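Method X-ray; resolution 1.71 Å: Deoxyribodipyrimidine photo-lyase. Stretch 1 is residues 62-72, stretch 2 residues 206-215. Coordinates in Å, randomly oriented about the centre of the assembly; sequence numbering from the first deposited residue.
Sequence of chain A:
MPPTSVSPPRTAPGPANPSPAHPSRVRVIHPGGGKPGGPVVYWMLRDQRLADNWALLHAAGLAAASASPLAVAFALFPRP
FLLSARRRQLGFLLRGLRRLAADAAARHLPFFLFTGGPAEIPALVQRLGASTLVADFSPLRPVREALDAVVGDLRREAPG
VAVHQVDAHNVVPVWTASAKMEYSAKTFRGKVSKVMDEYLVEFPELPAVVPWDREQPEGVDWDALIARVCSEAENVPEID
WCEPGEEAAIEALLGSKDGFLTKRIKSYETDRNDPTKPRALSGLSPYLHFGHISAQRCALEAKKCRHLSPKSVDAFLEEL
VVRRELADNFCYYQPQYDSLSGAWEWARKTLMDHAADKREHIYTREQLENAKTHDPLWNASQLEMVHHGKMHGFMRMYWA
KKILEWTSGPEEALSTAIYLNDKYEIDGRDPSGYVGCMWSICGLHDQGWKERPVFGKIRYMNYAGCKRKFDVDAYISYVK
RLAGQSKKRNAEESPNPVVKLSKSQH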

# COMPACT_ATOMS: atom_id res chain seq x y z
N LEU A 62 -25.58 -5.69 -3.90
CA LEU A 62 -26.03 -6.46 -5.05
C LEU A 62 -26.76 -7.70 -4.55
O LEU A 62 -27.81 -8.08 -5.09
CB LEU A 62 -24.84 -6.87 -5.93
CG LEU A 62 -24.13 -5.78 -6.73
CD1 LEU A 62 -23.00 -6.37 -7.57
CD2 LEU A 62 -25.10 -5.01 -7.61
N ALA A 63 -26.19 -8.33 -3.53
CA ALA A 63 -26.78 -9.51 -2.90
C ALA A 63 -28.16 -9.21 -2.33
O ALA A 63 -29.13 -9.89 -2.65
CB ALA A 63 -25.86 -10.03 -1.80
N ALA A 64 -28.25 -8.18 -1.48
CA ALA A 64 -29.51 -7.79 -0.85
C ALA A 64 -30.61 -7.50 -1.86
O ALA A 64 -31.76 -7.89 -1.67
CB ALA A 64 -29.31 -6.59 0.07
N ALA A 65 -30.26 -6.81 -2.94
CA ALA A 65 -31.22 -6.42 -3.96
C ALA A 65 -31.72 -7.60 -4.80
O ALA A 65 -32.81 -7.54 -5.37
CB ALA A 65 -30.63 -5.34 -4.86
N SER A 66 -30.93 -8.66 -4.88
CA SER A 66 -31.29 -9.80 -5.73
C SER A 66 -31.71 -11.01 -4.91
O SER A 66 -31.91 -12.11 -5.45
CB SER A 66 -30.14 -10.16 -6.67
OG SER A 66 -29.00 -10.56 -5.93
N ALA A 67 -31.85 -10.81 -3.60
CA ALA A 67 -32.26 -11.87 -2.69
C ALA A 67 -31.32 -13.08 -2.75
O ALA A 67 -31.75 -14.22 -2.66
CB ALA A 67 -33.71 -12.30 -2.97
N SER A 68 -30.02 -12.80 -2.89
CA SER A 68 -29.02 -13.84 -3.04
C SER A 68 -28.01 -13.76 -1.90
O SER A 68 -27.87 -12.71 -1.27
CB SER A 68 -28.31 -13.70 -4.38
OG SER A 68 -29.24 -13.80 -5.45
N PRO A 69 -27.32 -14.88 -1.63
CA PRO A 69 -26.31 -14.93 -0.56
C PRO A 69 -25.00 -14.25 -0.96
O PRO A 69 -24.76 -14.02 -2.15
CB PRO A 69 -26.09 -16.43 -0.35
CG PRO A 69 -26.41 -17.03 -1.66
CD PRO A 69 -27.53 -16.20 -2.24
N LEU A 70 -24.18 -13.96 0.04
CA LEU A 70 -22.95 -13.18 -0.11
C LEU A 70 -21.78 -13.93 0.51
O LEU A 70 -21.89 -14.42 1.64
CB LEU A 70 -23.11 -11.84 0.60
CG LEU A 70 -21.87 -10.93 0.64
CD1 LEU A 70 -21.48 -10.46 -0.74
CD2 LEU A 70 -22.10 -9.75 1.55
N ALA A 71 -20.67 -14.00 -0.21
CA ALA A 71 -19.45 -14.63 0.29
C ALA A 71 -18.22 -13.77 0.01
O ALA A 71 -18.22 -13.00 -0.95
CB ALA A 71 -19.26 -16.00 -0.32
N VAL A 72 -17.20 -13.91 0.85
CA VAL A 72 -15.91 -13.26 0.62
C VAL A 72 -14.89 -14.35 0.28
O VAL A 72 -14.90 -15.43 0.88
CB VAL A 72 -15.42 -12.48 1.87
CG1 VAL A 72 -14.03 -11.91 1.63
CG2 VAL A 72 -16.41 -11.39 2.25
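Stretch 2 (206-215) LPAVVPWDRE

An extended segment without regular secondary structure can follow the end of a helix and the strand beyond it without a single direct hydrogen bond, relying on side-chain packing and a few bound waters. Residues 206-215 of this photolyase, lying on residues 62-72 of the same chain, illustrate the principle. The first stretch closes a helix, turns at Ala-67, whose positive phi belongs to a Schellman motif, and enters a strand at Leu-70. The second has no helix or strand of its own; from Leu-206 to Trp-212 its backbone stays extended, with phi between -57° and -132° and psi between 124° and 157°. Both chains advance in the same sense: the CA atoms of Ala-64 and Val-209 are 5.0 Å apart, and those of Pro-69 and Trp-212 5.4 Å.

Pro-69 has the largest covered area of any residue in the contact. Its CB lies 3.5 Å from CE3 of Trp-212, its CD is 4.2 Å from CG2 of Val-210, and its CG lies over one face of the Arg-214 guanidinium. That guanidinium is tied to its neighbour by a salt bridge, Arg-214 NE to Asp-213 OD2 at 3.3 Å, in which the hydrogen bond is weak.

Trp-212 contributes the next largest area. Its CA-to-CB bond points sideways, but with chi1 at -177° (t) the end of the side chain comes nearer to the strand. The ring meets its neighbours obliquely, CE3 lying 3.4 Å from O of Leu-70 and CZ3 3.4 Å from CB of Ala-71. A hydrogen bond from its NE1 to O of Glu-215, 2.8 Å long, satisfies the indole nitrogen within its own stretch.

Val-209 is nearly as well covered; its CA-to-CB bond points toward the first stretch, and its side chain bridges helix and strand. Its CG1 packs 3.8 Å from CB of Ala-63 and also lies 4.3 Å from CB of Leu-70, to which CG2 comes slightly nearer, at 4.1 Å. Before it along the chain, Pro-207 places CB 4.0 Å from CB of Ala-64, a methyl that also comes within 3.3 Å of O of Ala-208.

Polar backbone groups are joined through water instead. Water 1 donates to O of Ser-68 (2.7 Å) and accepts from N of Val-210 (2.9 Å); water 2 accepts from N of Leu-70 (2.9 Å) and donates to O of Val-210 (2.8 Å). Val-210 is thus linked through both its backbone N and O, and the waters span gaps that direct hydrogen bonds do not close.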

# COMPACT_ATOMS: atom_id res chain seq x y z
N LEU A 206 -23.23 -2.58 6.37
CA LEU A 206 -23.56 -3.62 5.40
C LEU A 206 -25.06 -3.90 5.40
O LEU A 206 -25.64 -4.16 6.45
CB LEU A 206 -22.81 -4.92 5.71
CG LEU A 206 -21.86 -5.41 4.62
CD1 LEU A 206 -20.78 -4.38 4.38
CD2 LEU A 206 -21.25 -6.75 5.00
N PRO A 207 -25.67 -3.85 4.21
CA PRO A 207 -27.06 -4.29 4.03
C PRO A 207 -27.21 -5.73 4.47
O PRO A 207 -26.28 -6.53 4.29
CB PRO A 207 -27.25 -4.20 2.51
CG PRO A 207 -26.25 -3.19 2.05
CD PRO A 207 -25.06 -3.38 2.95
N ALA A 208 -28.35 -6.08 5.05
CA ALA A 208 -28.58 -7.46 5.44
C ALA A 208 -28.73 -8.31 4.19
O ALA A 208 -29.25 -7.85 3.17
CB ALA A 208 -29.81 -7.58 6.33
N VAL A 209 -28.26 -9.56 4.26
CA VAL A 209 -28.38 -10.49 3.15
C VAL A 209 -28.92 -11.82 3.67
O VAL A 209 -28.75 -12.15 4.84
CB VAL A 209 -27.03 -10.73 2.46
CG1 VAL A 209 -26.48 -9.44 1.88
CG2 VAL A 209 -26.04 -11.34 3.43
N VAL A 210 -29.57 -12.58 2.80
CA VAL A 210 -30.11 -13.88 3.20
C VAL A 210 -28.97 -14.78 3.65
O VAL A 210 -27.83 -14.61 3.21
CB VAL A 210 -30.92 -14.56 2.06
CG1 VAL A 210 -32.03 -13.65 1.58
CG2 VAL A 210 -30.01 -14.95 0.91
N PRO A 211 -29.25 -15.73 4.55
CA PRO A 211 -28.17 -16.56 5.09
C PRO A 211 -27.50 -17.42 4.01
O PRO A 211 -28.10 -17.72 2.98
CB PRO A 211 -28.89 -17.45 6.11
CG PRO A 211 -30.32 -17.42 5.71
CD PRO A 211 -30.56 -16.06 5.15
N TRP A 212 -26.27 -17.82 4.28
CA TRP A 212 -25.52 -18.62 3.33
C TRP A 212 -25.91 -20.09 3.42
O TRP A 212 -25.81 -20.70 4.49
CB TRP A 212 -24.02 -18.47 3.56
CG TRP A 212 -23.19 -19.20 2.56
CD1 TRP A 212 -22.70 -20.47 2.69
CD2 TRP A 212 -22.75 -18.72 1.29
NE1 TRP A 212 -21.97 -20.81 1.57
CE2 TRP A 212 -21.99 -19.75 0.69
CE3 TRP A 212 -22.93 -17.53 0.59
CZ2 TRP A 212 -21.41 -19.62 -0.57
CZ3 TRP A 212 -22.34 -17.39 -0.66
CH2 TRP A 212 -21.59 -18.43 -1.22
N ASP A 213 -26.33 -20.64 2.30
CA ASP A 213 -26.79 -22.02 2.26
C ASP A 213 -26.12 -22.82 1.15
O ASP A 213 -26.64 -23.84 0.70
CB ASP A 213 -28.31 -22.05 2.07
CG ASP A 213 -28.74 -21.60 0.68
OD1 ASP A 213 -29.75 -22.13 0.17
OD2 ASP A 213 -28.07 -20.72 0.10
N ARG A 214 -24.96 -22.34 0.69
CA ARG A 214 -24.26 -23.02 -0.40
C ARG A 214 -23.04 -23.77 0.14
O ARG A 214 -22.97 -24.11 1.32
CB ARG A 214 -23.84 -22.03 -1.48
CG ARG A 214 -24.97 -21.16 -2.02
CD ARG A 214 -26.10 -21.99 -2.62
NE ARG A 214 -27.21 -21.14 -3.03
CZ ARG A 214 -27.31 -20.56 -4.22
NH1 ARG A 214 -26.36 -20.75 -5.13
NH2 ARG A 214 -28.36 -19.80 -4.51
N GLU A 215 -22.08 -24.02 -0.75
CA GLU A 215 -20.83 -24.67 -0.37
C GLU A 215 -20.18 -23.92 0.79
O GLU A 215 -20.04 -22.70 0.76
CB GLU A 215 -19.87 -24.73 -1.56
CG GLU A 215 -18.42 -25.03 -1.18
CD GLU A 215 -17.50 -25.17 -2.39
OE1 GLU A 215 -16.34 -24.71 -2.31
OE2 GLU A 215 -17.93 -25.74 -3.41
O HOH W 1 -29.53 -11.16 0.28
O HOH W 2 -25.12 -14.98 2.59